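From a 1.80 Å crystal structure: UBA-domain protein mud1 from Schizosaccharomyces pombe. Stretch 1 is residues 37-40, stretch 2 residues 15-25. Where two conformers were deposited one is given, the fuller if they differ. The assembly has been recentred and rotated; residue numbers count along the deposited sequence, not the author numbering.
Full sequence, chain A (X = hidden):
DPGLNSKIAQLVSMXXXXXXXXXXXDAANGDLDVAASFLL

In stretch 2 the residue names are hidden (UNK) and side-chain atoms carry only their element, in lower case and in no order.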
# COMPACT_ATOMS: atom_id res chain seq x y z
N SER A 37 3.94 -1.36 -6.67
CA SER A 37 4.47 -0.94 -7.98
C SER A 37 4.19 0.54 -8.22
O SER A 37 5.06 1.29 -8.68
CB SER A 37 3.90 -1.80 -9.11
OG SER A 37 4.30 -3.15 -8.94
N PHE A 38 2.97 0.98 -7.87
CA PHE A 38 2.58 2.41 -7.93
C PHE A 38 3.54 3.31 -7.17
O PHE A 38 3.97 4.35 -7.68
CB PHE A 38 1.19 2.67 -7.31
CG PHE A 38 0.01 2.32 -8.19
CD1 PHE A 38 -1.10 1.70 -7.63
CD2 PHE A 38 -0.04 2.66 -9.53
CE1 PHE A 38 -2.21 1.39 -8.39
CE2 PHE A 38 -1.14 2.34 -10.30
CZ PHE A 38 -2.22 1.70 -9.74
N LEU A 39 3.86 2.92 -5.94
CA LEU A 39 4.65 3.74 -5.03
C LEU A 39 6.16 3.78 -5.30
O LEU A 39 6.83 4.74 -4.88
CB LEU A 39 4.36 3.35 -3.58
CG LEU A 39 2.92 3.58 -3.14
CD1 LEU A 39 2.67 2.88 -1.83
CD2 LEU A 39 2.62 5.07 -3.00
N LEU A 40 6.68 2.78 -6.00
CA LEU A 40 8.11 2.67 -6.24
C LEU A 40 8.71 3.80 -7.07
O LEU A 40 8.02 4.41 -7.89
CB LEU A 40 8.44 1.36 -6.96
CG LEU A 40 8.26 0.07 -6.19
CD1 LEU A 40 8.63 -1.12 -7.07
CD2 LEU A 40 9.11 0.09 -4.95
OXT LEU A 40 9.92 4.07 -6.94
N UNK A 15 9.05 1.90 3.72
CA UNK A 15 9.42 3.29 3.84
C UNK A 15 8.37 4.25 3.33
O UNK A 15 8.60 5.46 3.36
N UNK A 16 7.23 3.75 2.87
CA UNK A 16 6.14 4.63 2.43
C UNK A 16 5.30 5.13 3.60
O UNK A 16 5.26 4.52 4.66
c UNK A 16 7.59 2.73 -2.00
c UNK A 16 6.19 2.16 -0.13
c UNK A 16 6.94 1.78 -1.25
c UNK A 16 5.27 3.92 1.39
c UNK A 16 6.72 4.46 -0.58
c UNK A 16 7.48 4.07 -1.67
c UNK A 16 6.06 3.49 0.19
N UNK A 17 4.63 6.24 3.41
CA UNK A 17 3.83 6.82 4.47
C UNK A 17 2.44 6.17 4.47
O UNK A 17 1.94 5.75 3.43
c UNK A 17 5.13 9.02 4.36
o UNK A 17 5.44 9.95 3.62
c UNK A 17 3.74 8.34 4.31
o UNK A 17 5.98 8.63 5.18
N UNK A 18 1.84 6.08 5.66
CA UNK A 18 0.55 5.43 5.84
C UNK A 18 -0.57 5.86 4.87
O UNK A 18 -1.26 5.02 4.31
c UNK A 18 0.19 5.81 7.28
c UNK A 18 2.40 6.58 6.94
c UNK A 18 1.55 5.93 7.95
N UNK A 19 -0.78 7.17 4.72
CA UNK A 19 -1.86 7.63 3.87
C UNK A 19 -1.62 7.37 2.38
O UNK A 19 -2.52 6.91 1.69
c UNK A 19 -3.40 9.67 3.43
c UNK A 19 -3.51 11.12 3.80
c UNK A 19 -2.14 9.12 4.10
c UNK A 19 -4.67 8.90 3.79
N UNK A 20 -0.42 7.67 1.89
CA UNK A 20 -0.09 7.34 0.50
C UNK A 20 -0.23 5.82 0.25
O UNK A 20 -0.72 5.40 -0.80
o UNK A 20 4.85 7.45 0.82
o UNK A 20 3.81 8.44 -0.85
c UNK A 20 2.50 7.11 0.63
c UNK A 20 1.29 7.87 0.10
c UNK A 20 3.82 7.72 0.17
N UNK A 21 0.16 5.02 1.24
CA UNK A 21 -0.02 3.55 1.17
C UNK A 21 -1.49 3.14 1.06
O UNK A 21 -1.87 2.36 0.20
c UNK A 21 0.63 2.89 2.37
N UNK A 22 -2.31 3.68 1.95
CA UNK A 22 -3.74 3.39 1.94
C UNK A 22 -4.38 3.78 0.64
O UNK A 22 -5.23 3.05 0.09
c UNK A 22 -4.43 4.12 3.10
N UNK A 23 -3.98 4.94 0.13
CA UNK A 23 -4.56 5.46 -1.10
C UNK A 23 -4.18 4.62 -2.31
O UNK A 23 -5.03 4.35 -3.18
c UNK A 23 -4.91 7.83 -0.28
c UNK A 23 -4.50 9.31 -0.31
n UNK A 23 -5.32 10.14 0.32
o UNK A 23 -3.46 9.68 -0.85
c UNK A 23 -4.19 6.94 -1.28
N UNK A 24 -2.93 4.17 -2.34
CA UNK A 24 -2.46 3.23 -3.38
C UNK A 24 -3.22 1.91 -3.32
O UNK A 24 -3.66 1.38 -4.33
c UNK A 24 -0.97 3.02 -3.28
N UNK A 25 -3.41 1.38 -2.13
CA UNK A 25 -4.17 0.15 -1.99
C UNK A 25 -5.64 0.30 -2.40
O UNK A 25 -6.22 -0.63 -2.98
c UNK A 25 -2.50 -1.14 1.23
c UNK A 25 -2.74 -2.47 -0.89
c UNK A 25 -2.76 -1.08 -0.27
c UNK A 25 -4.07 -0.38 -0.57

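Position 15 has backbone atoms alone. Its phi is positive, at 105°, in a Schellman motif that ends the preceding helix. A CB here would jam against the carbonyl O of the residue before, which calls for glycine. This is Gly15.

Position 16 carries one carbon and then a ring of six carbons, with no hetero atom. The ring lies against Leu39, whose CB sits over one face. A bare six-carbon ring with no hydroxyl means phenylalanine, Phe16. Its CE2 is 3.3 Å from Leu39 O, and its CZ is 4.2 Å from Leu40 CD2.

Position 17 has two carbons, the second carrying two oxygens. It does not reach stretch 1. The short carboxylate is that of Asp17. It holds the N-cap position, but its side chain makes no capping bond.

Position 18 has three carbons that close a ring onto the backbone N, out of reach of stretch 1. This is Pro18, in the first turn of the helix, where its lack of an N-H costs no helical bond.

Position 19 has four carbons, forked at the second, out of reach of stretch 1. The fork after a CH2 marks leucine, Leu19.

Position 20 has three carbons, the third carrying two oxygens. It comes near the Leu39 side chain. The longer acid is Glu20. Its CG is 4.2 Å from Leu39 CD2. Its OE2 accepts a hydrogen bond from Asp17 N at 2.9 Å, so the side chain folds back over the start of its own helix.

Position 21 has one carbon, directed away from stretch 1. It is Ala21. Its CA lies 4.1 Å from Leu39 CD1.

Position 22 also has one carbon directed away, with no contact. It is Ala22.

Position 23 has three carbons, the third carrying one oxygen and one nitrogen. The amide identifies Gln23. It points sideways and makes no contact.

Position 24 has a single carbon, pointing toward stretch 1. It is Ala24. Its CB meets Leu39 CD1 at 3.9 Å, and its O is 4.2 Å from Phe38 CD1.

Position 25 has four carbons, forked at the second, and points away. It is Leu25, buried but outside this contact.

The contact is apolar, without hydrogen bonds across it, and buries 321 Å², both sides summed. Leu39 is its centre. Its CB lies 3.6 Å from the centroid of the Phe16 ring, nearly along the normal, a CH-pi contact. Its methyls rest on the helix near Glu20, Ala21 and Ala24. Phe38 and Leu40 add smaller contacts.

Stretch 2, residues 15-25: GFDPLEAAQAL
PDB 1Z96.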